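PDB 4ZAS: CalS13 from Micromonospora echinospora, which probably acts as a sugar aminotransferase of the DegT/DnrJ/EryC1 family, using pyridoxal 5'-phosphate to place an amino group on a dTDP-linked keto sugar. Local coordinates for residues R179-A182 against R187-V190; L90-R95 against D237-R242; K304-I309 against W326-K331; Q196-T201 against S283-V288. All coordinates share one frame; numbering follows the deposited sequence.

In the fold
Coming from the N terminus, the chain first opens contact 2 at 90-95, on helix 82-94. Contact 1 (179-182 with 187-190) lies nested inside that long loop and closes a short one of its own, between helix 170-180 and strand 189-193. Contact 4 then opens at 196-201 before contact 2 closes at 237-242, so the two cross; contact 4 itself closes at 283-288 on helix 275-305. Contact 3 follows in series, from the end of that helix to strand 328-332. Contacts 1 and 2 touch through Leu189 and Leu92, where helix 82-94 packs on the seven-stranded sheet; contacts 3 and 4 share helix 275-305 and also touch through Trp326 and Gln196.

Contact 1 (R179-A182 against R187-V190); sequences RATA and RPLV
Thr181 meets Pro188 and Arg187 across a tight return of the chain, and it carries the whole contact from its side. Arg179 and Ala180 are the last helical residues of 170-180; Ala180 turns its methyl onto Ile151. At Thr181 the backbone leaves helical angles, and the side chain points at the returning chain. Its methyl meets the CD corner of the proline ring, CG2 of Thr181 standing 3.5 Å from CD of Pro188 and 3.9 Å from CG of the same ring. The hydroxyl goes another way. With chi1 at 69°, OG1 sits between the backbone N and the carbonyl carbon, and it hydrogen-bonds back to the carbonyl O of Val177 in the preceding turn. This hydroxyl is therefore engaged by its own helix, and it merely brushes the partner segment, where OG1 of Thr181 is 4.0 Å from CG of Arg187. That arginine runs out extended from CG to NE, bringing NE to a salt bridge with Asp178, so helix end and return are tied by charge as well as by packing. Pro188 also packs on Thr155 and Ile158. Beyond it, Leu189 pairs through its backbone with Arg156 and Ile158, and Val190 with Val213. The contact thus closes the beta-alpha-beta unit at the turn from helix 170-180 into strand 189-193, which lies in the sheet between strands 155-161 and 213-217.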
# COMPACT_ATOMS: atom_id res chain seq x y z
N ARG A 179 7.20 33.11 -9.53
CA ARG A 179 8.32 33.99 -9.91
C ARG A 179 9.54 33.18 -10.39
O ARG A 179 10.16 33.51 -11.39
CB ARG A 179 8.68 34.93 -8.75
CG ARG A 179 9.84 35.88 -9.02
CD ARG A 179 10.15 36.74 -7.80
NE ARG A 179 11.05 37.86 -8.08
CZ ARG A 179 10.66 39.06 -8.48
NH1 ARG A 179 9.38 39.30 -8.70
NH2 ARG A 179 11.56 40.02 -8.70
N ALA A 180 9.88 32.11 -9.66
CA ALA A 180 11.05 31.29 -9.99
C ALA A 180 10.92 30.56 -11.34
O ALA A 180 11.92 30.31 -12.02
CB ALA A 180 11.30 30.27 -8.88
N THR A 181 9.70 30.19 -11.71
CA THR A 181 9.49 29.36 -12.89
C THR A 181 8.83 30.12 -14.05
O THR A 181 8.14 29.53 -14.87
CB THR A 181 8.63 28.14 -12.53
OG1 THR A 181 7.29 28.56 -12.24
CG2 THR A 181 9.19 27.45 -11.31
N ALA A 182 9.12 31.40 -14.17
CA ALA A 182 8.48 32.25 -15.17
C ALA A 182 8.64 31.74 -16.60
O ALA A 182 7.65 31.58 -17.31
CB ALA A 182 9.00 33.65 -15.06
N ARG A 187 5.37 24.48 -15.28
CA ARG A 187 5.43 24.71 -13.85
C ARG A 187 5.62 23.39 -13.09
O ARG A 187 4.94 22.42 -13.37
CB ARG A 187 4.15 25.42 -13.39
CG ARG A 187 4.19 26.07 -12.02
CD ARG A 187 2.88 26.79 -11.80
NE ARG A 187 2.78 27.46 -10.51
CZ ARG A 187 2.43 26.86 -9.37
NH1 ARG A 187 2.36 27.57 -8.25
NH2 ARG A 187 2.17 25.56 -9.36
N PRO A 188 6.57 23.34 -12.15
CA PRO A 188 6.70 22.12 -11.38
C PRO A 188 5.45 21.82 -10.60
O PRO A 188 4.65 22.72 -10.33
CB PRO A 188 7.86 22.42 -10.42
CG PRO A 188 7.86 23.89 -10.31
CD PRO A 188 7.50 24.38 -11.68
N LEU A 189 5.28 20.54 -10.26
CA LEU A 189 4.14 20.09 -9.48
C LEU A 189 4.26 20.55 -8.03
O LEU A 189 5.30 20.34 -7.41
CB LEU A 189 4.05 18.56 -9.51
CG LEU A 189 2.84 17.97 -8.80
CD1 LEU A 189 1.58 18.31 -9.56
CD2 LEU A 189 2.97 16.46 -8.61
N VAL A 190 3.22 21.17 -7.50
CA VAL A 190 3.22 21.56 -6.09
C VAL A 190 2.35 20.62 -5.26
O VAL A 190 1.13 20.57 -5.44
CB VAL A 190 2.77 23.02 -5.95
CG1 VAL A 190 2.78 23.43 -4.50
CG2 VAL A 190 3.66 23.92 -6.78

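Contact 2 (L90-R95 against D237-R242); sequences LSLAAR and DDLYDR
Leu92 reaches from helix 82-94 with its two methyls parted between two residues of helix 237-247: CD1 goes to Leu239 and CD2 to Arg242. Its CG lies beside the backbone N, opposite the carbonyl carbon (chi1 -65°), and with chi2 at 171° its two methyls are turned to the partner helix. One prong, Leu92 CD1, lies 4.0 Å from CD2 of Leu239, the two leucines crossing at a slant. The other is closer, with CD2 of Leu92 3.6 Å from CD of Arg242, so the leucine rests on the aliphatic part of the arginine. Arg242 leaves its helix toward Leu92 with CG away from the backbone N, then bends at chi3 (-43°). Its charged end is held by a salt bridge from NH1 to Glu266. A second tie between the helices comes from Arg246, one turn further on, which donates to Ser91 OG and to the carbonyl O of Arg95. Leu90 and Ala93 meanwhile face strand 155-161. Helices laid against a mixed seven-stranded sheet, whose one reversed strand (230-233) leads here into helix 237-247, are the hallmark of the large domain of fold-type I pyridoxal phosphate enzymes.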
# COMPACT_ATOMS: atom_id res chain seq x y z
N LEU A 90 3.26 12.10 -6.58
CA LEU A 90 4.56 12.39 -7.18
C LEU A 90 4.76 11.71 -8.54
O LEU A 90 5.56 12.18 -9.37
CB LEU A 90 5.65 11.98 -6.20
CG LEU A 90 5.68 12.98 -5.04
CD1 LEU A 90 6.57 12.48 -3.94
CD2 LEU A 90 6.16 14.34 -5.54
N SER A 91 4.02 10.63 -8.78
CA SER A 91 4.10 9.93 -10.05
C SER A 91 3.66 10.84 -11.22
O SER A 91 4.08 10.64 -12.36
CB SER A 91 3.25 8.66 -10.02
OG SER A 91 1.90 8.96 -10.29
N LEU A 92 2.86 11.86 -10.91
CA LEU A 92 2.47 12.88 -11.89
C LEU A 92 3.67 13.64 -12.39
O LEU A 92 3.74 14.06 -13.56
CB LEU A 92 1.49 13.86 -11.27
CG LEU A 92 0.14 13.29 -10.85
CD1 LEU A 92 -0.62 14.34 -10.06
CD2 LEU A 92 -0.62 12.85 -12.06
N ALA A 93 4.61 13.85 -11.47
CA ALA A 93 5.84 14.58 -11.79
C ALA A 93 6.77 13.70 -12.60
O ALA A 93 7.30 14.12 -13.63
CB ALA A 93 6.51 15.03 -10.52
N ALA A 94 6.95 12.47 -12.14
CA ALA A 94 7.83 11.50 -12.78
C ALA A 94 7.29 11.04 -14.14
O ALA A 94 8.05 10.89 -15.09
CB ALA A 94 8.03 10.32 -11.87
N ARG A 95 5.99 10.77 -14.20
CA ARG A 95 5.31 10.31 -15.42
C ARG A 95 4.10 11.18 -15.69
O ARG A 95 3.01 10.89 -15.22
CB ARG A 95 4.86 8.84 -15.31
CG ARG A 95 5.96 7.79 -15.21
CD ARG A 95 5.52 6.54 -14.40
NE ARG A 95 4.26 5.98 -14.85
CZ ARG A 95 3.31 5.52 -14.04
NH1 ARG A 95 3.48 5.55 -12.73
NH2 ARG A 95 2.20 5.03 -14.55
N ASP A 237 -9.91 18.59 -12.75
CA ASP A 237 -10.47 17.33 -13.19
C ASP A 237 -9.46 16.43 -13.93
O ASP A 237 -9.57 15.21 -13.86
CB ASP A 237 -11.71 17.58 -14.05
CG ASP A 237 -12.86 18.20 -13.24
OD1 ASP A 237 -12.77 18.24 -11.99
OD2 ASP A 237 -13.87 18.63 -13.85
N ASP A 238 -8.49 16.99 -14.64
CA ASP A 238 -7.51 16.15 -15.33
C ASP A 238 -6.70 15.35 -14.32
O ASP A 238 -6.52 14.14 -14.46
CB ASP A 238 -6.55 16.96 -16.20
CG ASP A 238 -7.19 17.47 -17.46
OD1 ASP A 238 -8.33 17.04 -17.75
OD2 ASP A 238 -6.55 18.28 -18.16
N LEU A 239 -6.20 16.05 -13.30
CA LEU A 239 -5.40 15.39 -12.31
C LEU A 239 -6.24 14.38 -11.51
O LEU A 239 -5.77 13.29 -11.19
CB LEU A 239 -4.75 16.42 -11.38
CG LEU A 239 -3.72 17.35 -12.03
CD1 LEU A 239 -3.11 18.26 -11.00
CD2 LEU A 239 -2.63 16.54 -12.69
N TYR A 240 -7.50 14.73 -11.24
CA TYR A 240 -8.40 13.83 -10.53
C TYR A 240 -8.63 12.53 -11.32
O TYR A 240 -8.55 11.44 -10.76
CB TYR A 240 -9.74 14.50 -10.26
CG TYR A 240 -10.76 13.55 -9.68
CD1 TYR A 240 -10.75 13.25 -8.32
CD2 TYR A 240 -11.72 12.93 -10.48
CE1 TYR A 240 -11.68 12.38 -7.77
CE2 TYR A 240 -12.64 12.05 -9.94
CZ TYR A 240 -12.62 11.79 -8.58
OH TYR A 240 -13.54 10.93 -8.03
N ASP A 241 -8.94 12.65 -12.61
CA ASP A 241 -9.14 11.48 -13.45
C ASP A 241 -7.87 10.63 -13.45
O ASP A 241 -7.93 9.42 -13.23
CB ASP A 241 -9.53 11.86 -14.88
CG ASP A 241 -10.92 12.47 -14.97
OD1 ASP A 241 -11.72 12.26 -14.03
OD2 ASP A 241 -11.22 13.15 -15.98
N ARG A 242 -6.73 11.28 -13.67
CA ARG A 242 -5.47 10.56 -13.78
C ARG A 242 -5.07 9.78 -12.53
O ARG A 242 -4.55 8.67 -12.62
CB ARG A 242 -4.34 11.52 -14.15
CG ARG A 242 -3.09 10.76 -14.56
CD ARG A 242 -2.01 11.65 -15.12
NE ARG A 242 -2.51 12.66 -16.06
CZ ARG A 242 -2.59 12.48 -17.37
NH1 ARG A 242 -2.20 11.34 -17.93
NH2 ARG A 242 -3.06 13.46 -18.14

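Contact 3 (K304-I309 against W326-K331)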
# COMPACT_ATOMS: atom_id res chain seq x y z
N LYS A 304 -1.03 30.77 25.96
CA LYS A 304 -1.15 31.74 27.03
C LYS A 304 -0.22 31.36 28.18
O LYS A 304 0.62 32.15 28.59
CB LYS A 304 -2.60 31.80 27.50
CG LYS A 304 -2.92 32.76 28.65
CD LYS A 304 -3.26 34.18 28.17
CE LYS A 304 -3.94 34.98 29.27
NZ LYS A 304 -3.12 34.95 30.51
N GLU A 305 -0.33 30.12 28.64
CA GLU A 305 0.31 29.66 29.86
C GLU A 305 1.81 29.36 29.73
O GLU A 305 2.54 29.42 30.71
CB GLU A 305 -0.39 28.40 30.37
CG GLU A 305 -1.87 28.54 30.66
CD GLU A 305 -2.17 29.21 31.96
OE1 GLU A 305 -1.31 29.15 32.88
OE2 GLU A 305 -3.26 29.80 32.08
N LEU A 306 2.27 29.02 28.53
CA LEU A 306 3.68 28.71 28.35
C LEU A 306 4.49 29.91 27.88
O LEU A 306 5.69 29.81 27.66
CB LEU A 306 3.87 27.56 27.36
CG LEU A 306 3.34 26.24 27.89
CD1 LEU A 306 3.56 25.11 26.91
CD2 LEU A 306 4.07 25.96 29.19
N ALA A 307 3.83 31.06 27.75
CA ALA A 307 4.52 32.24 27.28
C ALA A 307 5.37 32.85 28.37
O ALA A 307 4.94 33.00 29.52
CB ALA A 307 3.53 33.26 26.76
N GLY A 308 6.59 33.22 28.01
CA GLY A 308 7.47 33.85 28.97
C GLY A 308 8.17 32.91 29.93
O GLY A 308 8.70 33.36 30.93
N ILE A 309 8.18 31.61 29.63
CA ILE A 309 8.98 30.68 30.43
C ILE A 309 10.39 30.64 29.88
O ILE A 309 10.59 30.42 28.68
CB ILE A 309 8.40 29.26 30.47
CG1 ILE A 309 7.04 29.25 31.17
CG2 ILE A 309 9.33 28.36 31.23
CD1 ILE A 309 6.41 27.89 31.21
N TRP A 326 -1.97 19.05 16.01
CA TRP A 326 -1.98 17.60 16.21
C TRP A 326 -1.14 17.22 17.42
O TRP A 326 -1.47 16.29 18.18
CB TRP A 326 -1.45 16.88 14.97
CG TRP A 326 -1.58 15.40 15.05
CD1 TRP A 326 -2.70 14.69 15.35
CD2 TRP A 326 -0.54 14.44 14.83
NE1 TRP A 326 -2.43 13.34 15.32
CE2 TRP A 326 -1.11 13.16 15.00
CE3 TRP A 326 0.81 14.53 14.49
CZ2 TRP A 326 -0.38 11.99 14.85
CZ3 TRP A 326 1.54 13.35 14.34
CH2 TRP A 326 0.95 12.11 14.52
N MET A 327 -0.00 17.91 17.54
CA MET A 327 0.82 17.91 18.73
C MET A 327 1.18 19.37 19.00
O MET A 327 0.98 20.20 18.15
CB MET A 327 2.07 17.04 18.54
CG MET A 327 1.76 15.57 18.42
SD MET A 327 3.19 14.52 18.11
CE MET A 327 3.65 15.08 16.49
N TYR A 328 1.67 19.69 20.19
CA TYR A 328 2.07 21.06 20.48
C TYR A 328 3.60 21.17 20.49
O TYR A 328 4.27 20.46 21.25
CB TYR A 328 1.49 21.52 21.82
CG TYR A 328 1.67 23.00 22.07
CD1 TYR A 328 2.82 23.49 22.65
CD2 TYR A 328 0.68 23.90 21.71
CE1 TYR A 328 2.99 24.84 22.87
CE2 TYR A 328 0.84 25.25 21.91
CZ TYR A 328 1.99 25.72 22.50
OH TYR A 328 2.14 27.08 22.72
N PRO A 329 4.16 22.04 19.63
CA PRO A 329 5.60 22.26 19.46
C PRO A 329 6.20 23.26 20.46
O PRO A 329 5.53 24.24 20.82
CB PRO A 329 5.69 22.84 18.05
CG PRO A 329 4.44 23.59 17.90
CD PRO A 329 3.38 22.83 18.66
N LEU A 330 7.42 22.99 20.91
CA LEU A 330 8.23 23.93 21.68
C LEU A 330 9.68 23.84 21.19
O LEU A 330 10.10 22.80 20.70
CB LEU A 330 8.18 23.63 23.17
CG LEU A 330 6.88 23.87 23.92
CD1 LEU A 330 7.07 23.53 25.41
CD2 LEU A 330 6.39 25.30 23.72
N LYS A 331 10.44 24.92 21.31
CA LYS A 331 11.88 24.80 21.15
C LYS A 331 12.55 25.08 22.50
O LYS A 331 12.43 26.18 23.04
CB LYS A 331 12.40 25.73 20.06
CG LYS A 331 11.81 25.42 18.71
CD LYS A 331 12.16 26.48 17.71
CE LYS A 331 11.34 27.74 17.96
NZ LYS A 331 11.78 28.88 17.11
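Leu306 packs against Tyr328 and Leu330 in what corresponds to the smaller C-terminal domain of fold-type I aminotransferases, where the end of the long helix 275-305 lies over a small antiparallel sheet of strands 312-313, 328-332 and 379-382. The link between the two segments is wholly apolar, and a single methyl makes it. CD1 of Leu306 stands 4.1 Å from CE1 of Tyr328, and the same methyl, Leu306 CD1, is also 4.1 Å from CD1 of Leu330. Leu306 and the tyrosine run alongside each other in opposing senses, whereas the two leucines cross nearly at a right angle. Ile382 of the neighbouring strand and Ile400 of helix 390-401 also touch Leu306.

Of the three touching side chains, Tyr328 has a polar end. Its CG lies anti to the backbone N (chi1 -170°), which carries the ring out toward the helix end, and there OH hydrogen-bonds with OD1 of Asp303. Tyr302 adds an edge-to-face ring contact.

Backbone geometry accounts for the way the chain leaves the helix. Leu306 to Ile309 form a type II beta turn, with Gly308 in the third position; its phi of 80° would push a CB against the carbonyl O before it, a strain that glycine, lacking a CB, avoids. On the strand side, Tyr328 pairs with Ile382 and Leu330 with Val380. Within the strand, the second methyl of Leu330 lies in the plane of the Tyr328 ring at its edge, CD2 of Leu330 being 3.5 Å from CE1 of Tyr328.

Contact 4 (Q196-T201 against S283-V288)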
# COMPACT_ATOMS: atom_id res chain seq x y z
N GLN A 196 -0.99 15.63 8.90
CA GLN A 196 -1.35 15.94 10.27
C GLN A 196 -2.32 17.10 10.33
O GLN A 196 -2.57 17.66 11.40
CB GLN A 196 -0.11 16.27 11.09
CG GLN A 196 0.98 15.26 10.93
CD GLN A 196 2.27 15.71 11.57
OE1 GLN A 196 2.40 16.84 11.98
NE2 GLN A 196 3.22 14.79 11.70
N ALA A 197 -2.84 17.49 9.17
CA ALA A 197 -3.50 18.78 9.04
C ALA A 197 -5.00 18.70 8.86
O ALA A 197 -5.61 19.68 8.46
CB ALA A 197 -2.90 19.54 7.86
N TRP A 198 -5.61 17.56 9.16
CA TRP A 198 -7.06 17.50 9.04
C TRP A 198 -7.69 18.58 9.91
O TRP A 198 -7.41 18.67 11.09
CB TRP A 198 -7.63 16.13 9.45
CG TRP A 198 -9.12 16.23 9.54
CD1 TRP A 198 -9.86 16.64 10.62
CD2 TRP A 198 -10.07 15.95 8.51
NE1 TRP A 198 -11.19 16.65 10.31
CE2 TRP A 198 -11.35 16.22 9.02
CE3 TRP A 198 -9.95 15.51 7.19
CZ2 TRP A 198 -12.51 16.04 8.28
CZ3 TRP A 198 -11.09 15.35 6.45
CH2 TRP A 198 -12.36 15.61 6.99
N GLY A 199 -8.56 19.39 9.32
CA GLY A 199 -9.26 20.41 10.08
C GLY A 199 -8.55 21.75 9.98
O GLY A 199 -9.14 22.80 10.26
N ALA A 200 -7.28 21.71 9.61
CA ALA A 200 -6.53 22.95 9.51
C ALA A 200 -7.16 23.84 8.46
O ALA A 200 -7.71 23.35 7.47
CB ALA A 200 -5.06 22.69 9.20
N THR A 201 -7.10 25.14 8.69
CA THR A 201 -7.71 26.11 7.80
C THR A 201 -6.66 27.17 7.45
O THR A 201 -5.81 27.49 8.27
CB THR A 201 -8.98 26.71 8.44
OG1 THR A 201 -10.08 26.51 7.56
CG2 THR A 201 -8.84 28.18 8.77
N SER A 283 -17.90 6.88 10.17
CA SER A 283 -18.22 6.97 11.59
C SER A 283 -17.47 8.10 12.26
O SER A 283 -18.04 8.91 12.99
CB SER A 283 -17.88 5.67 12.32
OG SER A 283 -18.98 4.80 12.36
N ASN A 284 -16.17 8.14 12.01
CA ASN A 284 -15.34 9.06 12.75
C ASN A 284 -15.50 10.47 12.26
O ASN A 284 -15.19 11.41 12.99
CB ASN A 284 -13.88 8.61 12.69
CG ASN A 284 -13.63 7.41 13.57
OD1 ASN A 284 -14.33 7.21 14.56
ND2 ASN A 284 -12.64 6.61 13.22
N LEU A 285 -16.02 10.64 11.04
CA LEU A 285 -16.30 11.99 10.56
C LEU A 285 -17.34 12.67 11.45
O LEU A 285 -17.32 13.90 11.61
CB LEU A 285 -16.77 11.98 9.12
CG LEU A 285 -15.63 11.95 8.11
CD1 LEU A 285 -16.21 11.79 6.71
CD2 LEU A 285 -14.75 13.15 8.21
N GLU A 286 -18.23 11.87 12.03
CA GLU A 286 -19.28 12.40 12.88
C GLU A 286 -18.75 12.95 14.21
O GLU A 286 -19.46 13.68 14.89
CB GLU A 286 -20.31 11.31 13.19
CG GLU A 286 -21.12 10.84 12.01
CD GLU A 286 -22.00 9.65 12.39
OE1 GLU A 286 -21.55 8.82 13.21
OE2 GLU A 286 -23.13 9.55 11.86
N ARG A 287 -17.54 12.57 14.60
CA ARG A 287 -17.05 12.97 15.90
C ARG A 287 -15.82 13.87 15.84
O ARG A 287 -15.40 14.43 16.85
CB ARG A 287 -16.77 11.72 16.74
CG ARG A 287 -18.05 10.96 17.00
CD ARG A 287 -18.05 10.14 18.26
NE ARG A 287 -19.39 9.61 18.52
CZ ARG A 287 -20.35 10.25 19.18
NH1 ARG A 287 -20.15 11.47 19.66
NH2 ARG A 287 -21.53 9.66 19.36
N VAL A 288 -15.24 14.03 14.66
CA VAL A 288 -13.91 14.61 14.60
C VAL A 288 -13.95 16.11 14.90
O VAL A 288 -12.98 16.63 15.43
CB VAL A 288 -13.23 14.31 13.23
CG1 VAL A 288 -13.92 14.99 12.06
CG2 VAL A 288 -11.75 14.66 13.29
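Trp198 pushes its indole from a type II beta turn (Ala197 to Ala200) onto Leu285 and Val288, in the buried interior of a fold-type I aminotransferase, where the loop after sheet strand 189-193 meets the long helix 275-305. The turn is closed by Ala200 N bonding to Ala197 O at 2.9 Å. From CB, which points at the helix, CG continues anti to the backbone N (chi1 170°), which carries the ring on to Leu285 and Val288. Down the pyrrole side, CD1 of Trp198 comes to 3.8 Å from CG2 of Val288. NE1 follows, with both valine methyls, CG1 and CG2 of Val288, equally 3.6 Å from NE1 of Trp198. CE2 is only grazed by CG1 of that valine. On the benzo ring Leu285 takes over: its CD2 lies 3.7 Å from CZ2 of Trp198, the two side chains crossing at about a right angle. Helix 58-71 joins in, Arg70 touching both Trp198 and Val288, while Tyr63 and Ala66 meet Leu285. Cutting Trp198 back to an alanine removes the indole and is likely to open a gap between turn and helix, leaving Leu285 CD2 and the methyls of Val288 without their partner. Two residues before the tryptophan, Gln196 NE2 hydrogen-bonds to O3 of the pyridoxal phosphate-modified residue at position 222. At the far end of the indole, CH2 of Trp198 stops 3.6 Å from CD2 of Leu285.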